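Local structure of separin (Saccharomyces cerevisiae, 5U1T) at residues L1072-R1077 with S1387-N1392; I1132-I1137 with F1359-S1364; S1381-P1386 with P1585-L1590; F1545-F1550 with N1560-S1565. The protein is a caspase-like cysteine protease that cleaves the Scc1 subunit of cohesin at the onset of anaphase, releasing chromosomes for segregation. All blocks are in the same frame, centred on the assembly; numbering follows the deposited sequence.

Interaction 1: residues L1072-R1077 with S1387-N1392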
# COMPACT_ATOMS: atom_id res chain seq x y z
N LEU A 1072 -21.83 36.14 1.23
CA LEU A 1072 -21.92 34.68 1.21
C LEU A 1072 -21.91 34.17 -0.23
O LEU A 1072 -21.28 33.17 -0.54
CB LEU A 1072 -23.17 34.18 1.93
CG LEU A 1072 -23.36 32.73 2.43
CD1 LEU A 1072 -24.80 32.50 2.85
CD2 LEU A 1072 -22.97 31.67 1.44
N THR A 1073 -22.63 34.85 -1.12
CA THR A 1073 -22.75 34.40 -2.51
C THR A 1073 -21.46 34.70 -3.27
O THR A 1073 -21.25 34.22 -4.37
CB THR A 1073 -23.94 35.08 -3.24
OG1 THR A 1073 -23.86 36.48 -3.00
CG2 THR A 1073 -25.26 34.60 -2.71
N ASP A 1074 -20.61 35.52 -2.66
CA ASP A 1074 -19.33 35.89 -3.26
C ASP A 1074 -18.21 34.90 -2.90
O ASP A 1074 -17.28 34.69 -3.68
CB ASP A 1074 -18.94 37.30 -2.83
CG ASP A 1074 -17.82 37.86 -3.66
OD1 ASP A 1074 -17.91 37.76 -4.91
OD2 ASP A 1074 -16.85 38.40 -3.08
N LEU A 1075 -18.30 34.32 -1.70
CA LEU A 1075 -17.39 33.27 -1.25
C LEU A 1075 -17.10 32.22 -2.33
O LEU A 1075 -15.94 32.03 -2.70
CB LEU A 1075 -17.95 32.58 0.00
CG LEU A 1075 -17.17 32.84 1.29
CD1 LEU A 1075 -17.39 31.69 2.27
CD2 LEU A 1075 -15.69 33.04 1.02
N PRO A 1076 -18.13 31.55 -2.87
CA PRO A 1076 -17.80 30.51 -3.85
C PRO A 1076 -17.25 31.05 -5.15
O PRO A 1076 -16.83 30.27 -5.99
CB PRO A 1076 -19.15 29.83 -4.11
CG PRO A 1076 -20.10 30.44 -3.13
CD PRO A 1076 -19.58 31.77 -2.82
N ARG A 1077 -17.31 32.36 -5.36
CA ARG A 1077 -16.69 32.95 -6.54
C ARG A 1077 -15.20 33.17 -6.29
O ARG A 1077 -14.37 33.01 -7.18
CB ARG A 1077 -17.37 34.28 -6.90
CG ARG A 1077 -18.74 34.12 -7.55
CD ARG A 1077 -19.26 35.42 -8.11
NE ARG A 1077 -19.53 36.43 -7.08
CZ ARG A 1077 -20.74 36.90 -6.79
NH1 ARG A 1077 -21.81 36.44 -7.44
NH2 ARG A 1077 -20.89 37.83 -5.86
N SER A 1387 -15.35 38.55 -9.13
CA SER A 1387 -15.88 38.60 -7.76
C SER A 1387 -15.74 39.97 -7.07
O SER A 1387 -14.95 40.80 -7.51
CB SER A 1387 -15.18 37.55 -6.90
OG SER A 1387 -13.83 37.91 -6.70
N TYR A 1388 -16.46 40.21 -5.98
CA TYR A 1388 -16.32 41.46 -5.23
C TYR A 1388 -14.91 41.65 -4.68
O TYR A 1388 -14.42 42.79 -4.57
CB TYR A 1388 -17.29 41.54 -4.04
CG TYR A 1388 -18.75 41.63 -4.40
CD1 TYR A 1388 -19.15 42.13 -5.63
CD2 TYR A 1388 -19.73 41.20 -3.51
CE1 TYR A 1388 -20.49 42.21 -5.97
CE2 TYR A 1388 -21.06 41.28 -3.84
CZ TYR A 1388 -21.44 41.79 -5.07
OH TYR A 1388 -22.77 41.87 -5.41
N VAL A 1389 -14.27 40.54 -4.30
CA VAL A 1389 -12.95 40.60 -3.69
C VAL A 1389 -11.92 41.01 -4.73
O VAL A 1389 -10.98 41.75 -4.43
CB VAL A 1389 -12.55 39.26 -3.03
CG1 VAL A 1389 -11.12 39.33 -2.50
CG2 VAL A 1389 -13.52 38.89 -1.91
N CYS A 1390 -12.10 40.56 -5.97
CA CYS A 1390 -11.18 40.93 -7.03
C CYS A 1390 -11.36 42.40 -7.45
O CYS A 1390 -10.38 43.15 -7.62
CB CYS A 1390 -11.36 40.01 -8.25
SG CYS A 1390 -10.33 40.50 -9.65
N LEU A 1391 -12.62 42.81 -7.62
CA LEU A 1391 -12.92 44.18 -7.91
C LEU A 1391 -12.31 45.08 -6.83
O LEU A 1391 -11.59 46.04 -7.15
CB LEU A 1391 -14.44 44.40 -8.01
CG LEU A 1391 -14.88 45.83 -8.33
CD1 LEU A 1391 -14.29 46.30 -9.66
CD2 LEU A 1391 -16.41 45.96 -8.32
N ASN A 1392 -12.56 44.78 -5.56
CA ASN A 1392 -12.15 45.72 -4.52
C ASN A 1392 -10.65 45.78 -4.31
O ASN A 1392 -10.13 46.79 -3.87
CB ASN A 1392 -12.82 45.41 -3.18
CG ASN A 1392 -12.38 46.38 -2.09
OD1 ASN A 1392 -12.75 47.56 -2.11
ND2 ASN A 1392 -11.58 45.90 -1.14
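At the N terminus of helix 1388-1397 the carboxylate of Asp1074 receives the backbone N-H of Tyr1388, while the N-cap Ser1387 serves the same helix end from within. Tyr1388 N donates to Asp1074 OD1 over 3.0 Å, meeting it on the syn side but 30° out of the carboxylate plane. Ser1387 OG accepts from Cys1390 N, so two N-H groups of the first turn have side-chain partners. Asp1074 CG lies anti to its backbone N (chi1 -166°), which carries the carboxylate across to the helix end. Asp1074 OD2 lies 3.3 Å from Tyr1388 CB and 3.6 Å from Val1389 CG2. Arg1077 forms a salt bridge with Asp1074, gripping OD1 side-on: NE, 3.0 Å from Asp1074 OD1, uses the anti lone pair, and NH2 joins it from 3.1 Å. Three donors thus hold OD1, and the helix end and the guanidinium would probably keep this buried acid ionised. Arg1077 NH2 also sits over one face of the Tyr1388 ring, offset toward the rim, the planes 68° apart; with Arg1077 CZ 5.3 Å from the ring centroid, any cation-pi attraction is weak at most. An acid suits the place, answering both a helix terminus and an arginine. Helix 1111-1127 touches Asp1074, Tyr1388 and Val1389, while Arg1077 and Tyr1388 rest on Thr1136 and Val1361 of strands 1132-1139 and 1353-1362.

Interaction 2: residues I1132-I1137 with F1359-S1364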
# COMPACT_ATOMS: atom_id res chain seq x y z
N ILE A 1132 -20.98 54.18 -9.56
CA ILE A 1132 -21.01 53.04 -10.47
C ILE A 1132 -22.09 52.06 -10.08
O ILE A 1132 -22.59 52.08 -8.96
CB ILE A 1132 -19.68 52.28 -10.52
CG1 ILE A 1132 -19.19 51.96 -9.10
CG2 ILE A 1132 -18.65 53.05 -11.31
CD1 ILE A 1132 -17.98 51.06 -9.08
N ASN A 1133 -22.45 51.19 -11.02
CA ASN A 1133 -23.23 50.02 -10.70
C ASN A 1133 -22.32 48.80 -10.68
O ASN A 1133 -21.39 48.69 -11.49
CB ASN A 1133 -24.35 49.79 -11.71
CG ASN A 1133 -25.46 50.80 -11.60
OD1 ASN A 1133 -25.58 51.50 -10.60
ND2 ASN A 1133 -26.29 50.87 -12.63
N VAL A 1134 -22.58 47.91 -9.73
CA VAL A 1134 -21.92 46.63 -9.69
C VAL A 1134 -23.02 45.58 -9.68
O VAL A 1134 -23.76 45.46 -8.72
CB VAL A 1134 -21.00 46.48 -8.49
CG1 VAL A 1134 -19.97 45.42 -8.77
CG2 VAL A 1134 -20.30 47.79 -8.21
N ILE A 1135 -23.13 44.85 -10.77
CA ILE A 1135 -24.25 43.97 -10.98
C ILE A 1135 -23.77 42.53 -11.17
O ILE A 1135 -23.00 42.25 -12.09
CB ILE A 1135 -25.06 44.42 -12.19
CG1 ILE A 1135 -25.62 45.81 -11.93
CG2 ILE A 1135 -26.16 43.44 -12.50
CD1 ILE A 1135 -26.41 46.42 -13.07
N THR A 1136 -24.21 41.63 -10.28
CA THR A 1136 -23.85 40.22 -10.42
C THR A 1136 -24.89 39.54 -11.32
O THR A 1136 -26.06 39.94 -11.37
CB THR A 1136 -23.73 39.51 -9.05
OG1 THR A 1136 -24.99 39.53 -8.38
CG2 THR A 1136 -22.74 40.23 -8.16
N ILE A 1137 -24.41 38.56 -12.08
CA ILE A 1137 -25.23 37.71 -12.94
C ILE A 1137 -24.87 36.26 -12.62
O ILE A 1137 -23.73 35.80 -12.81
CB ILE A 1137 -25.01 38.00 -14.45
CG1 ILE A 1137 -25.15 39.49 -14.74
CG2 ILE A 1137 -25.95 37.17 -15.31
CD1 ILE A 1137 -25.06 39.82 -16.21
N PHE A 1359 -19.72 47.61 -13.53
CA PHE A 1359 -19.00 46.37 -13.31
C PHE A 1359 -19.98 45.20 -13.28
O PHE A 1359 -20.91 45.18 -12.48
CB PHE A 1359 -18.18 46.43 -12.02
CG PHE A 1359 -16.99 47.35 -12.10
CD1 PHE A 1359 -15.88 46.99 -12.85
CD2 PHE A 1359 -16.98 48.55 -11.42
CE1 PHE A 1359 -14.79 47.82 -12.93
CE2 PHE A 1359 -15.88 49.39 -11.50
CZ PHE A 1359 -14.79 49.03 -12.26
N LEU A 1360 -19.79 44.26 -14.20
CA LEU A 1360 -20.52 42.99 -14.17
C LEU A 1360 -19.72 41.91 -13.48
O LEU A 1360 -18.74 41.39 -14.03
CB LEU A 1360 -20.87 42.52 -15.58
CG LEU A 1360 -21.85 43.33 -16.41
CD1 LEU A 1360 -22.01 42.65 -17.76
CD2 LEU A 1360 -23.16 43.42 -15.68
N VAL A 1361 -20.12 41.57 -12.27
CA VAL A 1361 -19.56 40.39 -11.62
C VAL A 1361 -20.19 39.16 -12.26
O VAL A 1361 -21.33 38.82 -11.95
CB VAL A 1361 -19.83 40.40 -10.13
CG1 VAL A 1361 -19.24 39.15 -9.48
CG2 VAL A 1361 -19.27 41.66 -9.52
N VAL A 1362 -19.46 38.52 -13.16
CA VAL A 1362 -20.00 37.41 -13.92
C VAL A 1362 -19.51 36.05 -13.39
O VAL A 1362 -18.30 35.77 -13.38
CB VAL A 1362 -19.64 37.55 -15.42
CG1 VAL A 1362 -20.23 36.39 -16.22
CG2 VAL A 1362 -20.17 38.90 -15.95
N SER A 1363 -20.44 35.23 -12.94
CA SER A 1363 -20.11 33.91 -12.40
C SER A 1363 -19.58 33.03 -13.53
O SER A 1363 -19.92 33.24 -14.69
CB SER A 1363 -21.32 33.26 -11.74
OG SER A 1363 -22.22 32.74 -12.72
N SER A 1364 -18.74 32.06 -13.19
CA SER A 1364 -18.17 31.17 -14.19
C SER A 1364 -19.27 30.49 -15.03
O SER A 1364 -19.10 30.28 -16.24
CB SER A 1364 -17.25 30.12 -13.53
OG SER A 1364 -17.94 29.17 -12.71
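Strands 1132-1137 and 1359-1362 run parallel, their axes 4.6 Å apart and inclined by 21°, with Val1134 level with Phe1359, Ile1135 with Leu1360, Thr1136 with Val1361 and Ile1137 with Val1362. Ile1135 binds the residues flanking Leu1360: its N reaches Phe1359 O at 2.8 Å, almost in line with the carbonyl, and its O takes Val1361 N, which lies 43° above the carbonyl plane. Val1361 in turn straddles Thr1136 by accepting from Ile1137 N, and Phe1359 N donates to Asn1133 O at the start. Beyond the strand, Ser1363 N adds a weak bond to Ile1137 O. On one face Val1134 CG1 touches Phe1359 CB at 3.8 Å and Val1361 CG2 at 3.9 Å, while Thr1136 and Val1361 lie side by side, Thr1136 CG2 being 3.5 Å from Val1361 CB. Thr1136 CG2 stands anti to its carbonyl carbon (OG1 chi1 62°), which turns the methyl rather than the hydroxyl to the valine. Ile1132 CD1 meets the edge of the Phe1359 ring, 3.6 Å from CD2. The other face carries Leu1360, whose CD2 bridges Ile1135 CB and Ile1137 CD1, each 4.1 Å away. Beta-branched valine, isoleucine and threonine suit the extended backbone, and with Leu1360 and Phe1359 supply apolar surface on both faces. Helix 1388-1397 covers the Val1134 and Val1361 face through Leu1391 and Tyr1388. Two parallel strands with a helix packed on one face are a common element of alpha/beta folds; here they lie in a mixed sheet of the C50 protease region, apart from the six-stranded sheet near the probable active-site Cys1497.

Interaction 3: residues S1381-P1386 with P1585-L1590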
# COMPACT_ATOMS: atom_id res chain seq x y z
N SER A 1381 -20.69 51.50 -20.85
CA SER A 1381 -19.30 51.24 -20.49
C SER A 1381 -19.23 50.12 -19.48
O SER A 1381 -19.63 50.29 -18.33
CB SER A 1381 -18.65 52.48 -19.90
OG SER A 1381 -17.44 52.13 -19.24
N ILE A 1382 -18.70 48.97 -19.90
CA ILE A 1382 -18.70 47.80 -19.03
C ILE A 1382 -17.38 47.04 -19.03
O ILE A 1382 -16.79 46.79 -20.09
CB ILE A 1382 -19.82 46.81 -19.46
CG1 ILE A 1382 -21.20 47.45 -19.34
CG2 ILE A 1382 -19.76 45.52 -18.66
CD1 ILE A 1382 -22.31 46.59 -19.88
N THR A 1383 -16.91 46.67 -17.84
CA THR A 1383 -15.93 45.60 -17.71
C THR A 1383 -16.52 44.49 -16.85
O THR A 1383 -17.37 44.74 -16.00
CB THR A 1383 -14.60 46.08 -17.08
OG1 THR A 1383 -14.86 46.83 -15.89
CG2 THR A 1383 -13.84 46.94 -18.06
N ARG A 1384 -16.07 43.26 -17.08
CA ARG A 1384 -16.39 42.12 -16.24
C ARG A 1384 -15.42 41.94 -15.09
O ARG A 1384 -14.25 42.32 -15.17
CB ARG A 1384 -16.42 40.85 -17.06
CG ARG A 1384 -17.42 40.85 -18.15
CD ARG A 1384 -17.66 39.45 -18.57
NE ARG A 1384 -18.52 39.37 -19.74
CZ ARG A 1384 -18.90 38.22 -20.27
NH1 ARG A 1384 -18.51 37.08 -19.73
NH2 ARG A 1384 -19.68 38.22 -21.34
N VAL A 1385 -15.90 41.34 -14.02
CA VAL A 1385 -15.04 41.00 -12.89
C VAL A 1385 -15.49 39.64 -12.35
O VAL A 1385 -16.66 39.30 -12.45
CB VAL A 1385 -15.09 42.11 -11.82
CG1 VAL A 1385 -15.19 41.54 -10.45
CG2 VAL A 1385 -13.89 43.04 -11.96
N PRO A 1386 -14.56 38.82 -11.84
CA PRO A 1386 -15.02 37.51 -11.36
C PRO A 1386 -15.58 37.50 -9.92
O PRO A 1386 -16.25 36.53 -9.58
CB PRO A 1386 -13.76 36.65 -11.46
CG PRO A 1386 -12.62 37.60 -11.38
CD PRO A 1386 -13.09 38.89 -11.98
N PRO A 1585 -15.38 39.82 -28.54
CA PRO A 1585 -14.50 40.48 -27.57
C PRO A 1585 -15.16 40.82 -26.24
O PRO A 1585 -16.34 41.13 -26.23
CB PRO A 1585 -14.06 41.76 -28.29
CG PRO A 1585 -14.89 41.86 -29.48
CD PRO A 1585 -15.37 40.52 -29.84
N VAL A 1586 -14.40 40.73 -25.15
CA VAL A 1586 -14.86 40.97 -23.77
C VAL A 1586 -13.69 41.52 -22.93
O VAL A 1586 -12.54 41.24 -23.24
CB VAL A 1586 -15.44 39.68 -23.14
CG1 VAL A 1586 -14.42 38.52 -23.19
CG2 VAL A 1586 -15.95 39.93 -21.73
N ILE A 1587 -13.98 42.30 -21.89
CA ILE A 1587 -12.96 42.86 -21.00
C ILE A 1587 -13.15 42.41 -19.54
O ILE A 1587 -14.26 42.44 -19.02
CB ILE A 1587 -12.98 44.39 -20.98
CG1 ILE A 1587 -12.93 44.98 -22.38
CG2 ILE A 1587 -11.84 44.92 -20.15
CD1 ILE A 1587 -13.35 46.46 -22.41
N TYR A 1588 -12.06 42.03 -18.87
CA TYR A 1588 -12.11 41.81 -17.43
C TYR A 1588 -11.18 42.81 -16.73
O TYR A 1588 -10.13 43.18 -17.28
CB TYR A 1588 -11.71 40.37 -17.07
CG TYR A 1588 -12.81 39.34 -17.23
CD1 TYR A 1588 -13.15 38.84 -18.47
CD2 TYR A 1588 -13.49 38.84 -16.12
CE1 TYR A 1588 -14.13 37.89 -18.62
CE2 TYR A 1588 -14.47 37.89 -16.26
CZ TYR A 1588 -14.79 37.42 -17.52
OH TYR A 1588 -15.77 36.47 -17.69
N GLY A 1589 -11.56 43.27 -15.53
CA GLY A 1589 -10.75 44.20 -14.77
C GLY A 1589 -11.32 45.61 -14.75
O GLY A 1589 -12.54 45.80 -14.68
N LEU A 1590 -10.44 46.61 -14.82
CA LEU A 1590 -10.85 48.01 -14.75
C LEU A 1590 -10.79 48.72 -16.11
O LEU A 1590 -9.93 48.42 -16.93
CB LEU A 1590 -9.97 48.76 -13.74
CG LEU A 1590 -9.89 48.10 -12.36
CD1 LEU A 1590 -9.16 49.00 -11.37
CD2 LEU A 1590 -11.29 47.76 -11.87
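Arg1384 CB sits over the centre of the Tyr1588 ring, 3.6 Å from its centroid, a CH-pi contact made where the two backbones bridge. Arg1384 N donates to Ile1587 O at 2.8 Å, and Gly1589 N returns a bond of 2.9 Å to Arg1384 O. The strands are inclined by 62°, and this one bridge is all the pairing they make. Beside it Thr1383 OG1 donates to Gly1589 O over 2.8 Å, and its methyl CG2 packs on Ile1587 CG2. Gly1589 fits because its positive phi of 107° would press a side chain on the preceding carbonyl oxygen. The arginine chain runs extended from CG to NE, with NE anti to CB (chi3 -174°). Val1586 CG2 lies over one face of the guanidinium, toward its rim, 3.3 Å from Arg1384 NE, and Tyr1588 OH lies at the guanidinium's edge, a weak bond from NH1. Further out, Glu1372 forms a salt bridge with NE, while the carbonyls of His1367 and Phe1369 take NH1 and NH2. His1367 ND1 also bonds Tyr1588 OH, and His1357 NE2 bonds Thr1383 OG1. A leucine in place of Tyr1588 would probably leave His1367 ND1 without its hydroxyl mate and Arg1384 CB without an aromatic face to lie on. These partners probably make it tolerable to bury an arginine here: its charge and NE are met by Glu1372, NH1 and NH2 by the two carbonyls, and its methylenes by a tyrosine itself anchored at OH.

Interaction 4: residues F1545-F1550 with N1560-S1565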
# COMPACT_ATOMS: atom_id res chain seq x y z
N PHE A 1545 -7.94 50.39 -31.50
CA PHE A 1545 -6.74 51.20 -31.32
C PHE A 1545 -6.98 52.68 -31.65
O PHE A 1545 -6.56 53.57 -30.91
CB PHE A 1545 -5.60 50.68 -32.20
CG PHE A 1545 -5.19 49.26 -31.91
CD1 PHE A 1545 -5.32 48.72 -30.65
CD2 PHE A 1545 -4.64 48.48 -32.91
CE1 PHE A 1545 -4.93 47.42 -30.40
CE2 PHE A 1545 -4.25 47.18 -32.66
CZ PHE A 1545 -4.39 46.65 -31.41
N GLU A 1546 -7.63 52.94 -32.78
CA GLU A 1546 -7.83 54.30 -33.22
C GLU A 1546 -8.73 55.07 -32.26
O GLU A 1546 -8.43 56.21 -31.91
CB GLU A 1546 -8.41 54.34 -34.63
CG GLU A 1546 -7.85 55.48 -35.48
CD GLU A 1546 -8.41 56.85 -35.08
OE1 GLU A 1546 -9.51 56.90 -34.44
OE2 GLU A 1546 -7.77 57.88 -35.42
N LYS A 1547 -9.81 54.44 -31.81
CA LYS A 1547 -10.74 55.12 -30.89
C LYS A 1547 -10.11 55.35 -29.50
O LYS A 1547 -10.44 56.33 -28.81
CB LYS A 1547 -12.05 54.32 -30.76
CG LYS A 1547 -12.96 54.36 -31.99
CD LYS A 1547 -13.93 55.55 -31.96
CE LYS A 1547 -14.11 56.20 -33.34
NZ LYS A 1547 -12.87 56.90 -33.84
N MET A 1548 -9.25 54.43 -29.08
CA MET A 1548 -8.60 54.55 -27.79
C MET A 1548 -7.43 55.52 -27.85
O MET A 1548 -7.01 56.05 -26.83
CB MET A 1548 -8.17 53.19 -27.25
CG MET A 1548 -8.31 53.07 -25.74
SD MET A 1548 -8.35 51.39 -25.13
CE MET A 1548 -8.60 50.59 -26.69
N GLY A 1549 -6.90 55.73 -29.04
CA GLY A 1549 -5.81 56.65 -29.24
C GLY A 1549 -4.46 55.99 -29.39
O GLY A 1549 -3.44 56.66 -29.38
N PHE A 1550 -4.46 54.68 -29.55
CA PHE A 1550 -3.22 53.95 -29.69
C PHE A 1550 -2.56 54.26 -30.99
O PHE A 1550 -2.80 53.61 -32.00
CB PHE A 1550 -3.46 52.46 -29.60
CG PHE A 1550 -2.22 51.68 -29.37
CD1 PHE A 1550 -1.40 52.00 -28.31
CD2 PHE A 1550 -1.87 50.65 -30.20
CE1 PHE A 1550 -0.25 51.29 -28.09
CE2 PHE A 1550 -0.72 49.94 -29.98
CZ PHE A 1550 0.09 50.26 -28.93
N ASN A 1560 -9.18 63.82 -26.29
CA ASN A 1560 -10.33 63.15 -25.66
C ASN A 1560 -10.57 61.73 -26.21
O ASN A 1560 -11.64 61.44 -26.75
CB ASN A 1560 -11.60 63.99 -25.84
CG ASN A 1560 -11.59 65.26 -25.00
OD1 ASN A 1560 -10.89 65.33 -23.99
ND2 ASN A 1560 -12.37 66.25 -25.41
N SER A 1561 -9.58 60.86 -26.05
CA SER A 1561 -9.72 59.47 -26.48
C SER A 1561 -10.78 58.74 -25.66
O SER A 1561 -11.22 59.22 -24.62
CB SER A 1561 -8.39 58.73 -26.37
OG SER A 1561 -7.44 59.39 -27.18
N LEU A 1562 -11.19 57.57 -26.16
CA LEU A 1562 -12.15 56.73 -25.44
C LEU A 1562 -11.45 55.76 -24.49
O LEU A 1562 -10.32 55.33 -24.72
CB LEU A 1562 -13.03 55.94 -26.43
CG LEU A 1562 -13.92 56.72 -27.40
CD1 LEU A 1562 -14.72 55.81 -28.33
CD2 LEU A 1562 -14.84 57.63 -26.63
N SER A 1563 -12.15 55.44 -23.41
CA SER A 1563 -11.78 54.34 -22.52
C SER A 1563 -11.86 53.00 -23.25
O SER A 1563 -12.53 52.89 -24.26
CB SER A 1563 -12.70 54.32 -21.30
OG SER A 1563 -14.02 53.92 -21.66
N VAL A 1564 -11.19 51.98 -22.72
CA VAL A 1564 -11.19 50.66 -23.35
C VAL A 1564 -12.63 50.14 -23.45
O VAL A 1564 -12.97 49.39 -24.36
CB VAL A 1564 -10.29 49.62 -22.58
CG1 VAL A 1564 -11.01 49.07 -21.34
CG2 VAL A 1564 -9.86 48.48 -23.49
N SER A 1565 -13.48 50.59 -22.53
CA SER A 1565 -14.86 50.15 -22.49
C SER A 1565 -15.69 50.73 -23.62
O SER A 1565 -16.18 50.00 -24.49
CB SER A 1565 -15.49 50.51 -21.15
OG SER A 1565 -14.95 49.70 -20.13
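Met1548 reaches Val1564 because its SD stands nearly anti to CA (chi2 160°), and Leu1562 meets Lys1547 because its CD1 is likewise anti to CA (chi2 179°). The sulfur of Met1548 comes 3.7 Å from Val1564 CB, and the Met1548 CE methyl lies 4.0 Å from Val1564 CG2, the two chains side by side. Lys1547 and Leu1562 do the same, with Lys1547 CD 3.7 Å from Leu1562 CD1, so that the lysine lends its methylenes while its NZ turns back to Glu1546 OE1 in a salt bridge. Between the two pairs Leu1562 N donates to Lys1547 O over 3.0 Å. Helix 1534-1548 ends in a Schellman motif: Phe1550 N bonds Phe1545 O and Gly1549 N bonds Glu1546 O weakly, while Gly1549 N also donates to Phe1545 O, which takes its two N-H groups from opposite faces of its plane. Gly1549 is the C-prime residue; at its positive phi a CB would crowd the preceding carbonyl oxygen and also run into Ser1561 OG. Ser1561 CB packs on Met1548 O, while its OG bonds Asn1558 O. An alanine at Met1548 would probably open a gap beside Val1564, which would lose its sulfur and methyl neighbours. The contact sets the C-terminal end of helix 1534-1548 against the N-terminal end of helix 1564-1571, which Ser1563 caps through Tyr1566 N; Met1548 and Val1564 both rest on Phe1493 of strand 1492-1494, and on Phe1594 and Ile1592 of strand 1592-1594 respectively.

Overall arrangement
Counting from the N terminus, residues 1072-1077 open interaction 1, whose loop of some 310 residues closes at 1387-1392 and encloses interaction 2, itself closing some 220 residues from 1132-1137 to 1359-1364. Before interaction 1 closes, 1381-1386 open interaction 3, so these two cross; interaction 3 closes at 1585-1590, with interaction 4 and its short loop of about ten residues wholly inside. Interactions 2 and 3 meet in one sheet through neighbouring strands 1353-1362 and 1382-1385. Interaction 1 ties the start of helix 1075-1088 to helix 1388-1397, which lies over that sheet; interaction 3 joins the sheet to edge strand 1585-1589 of the six-stranded one. Interaction 4, touching interaction 3, links two helices near the C terminus.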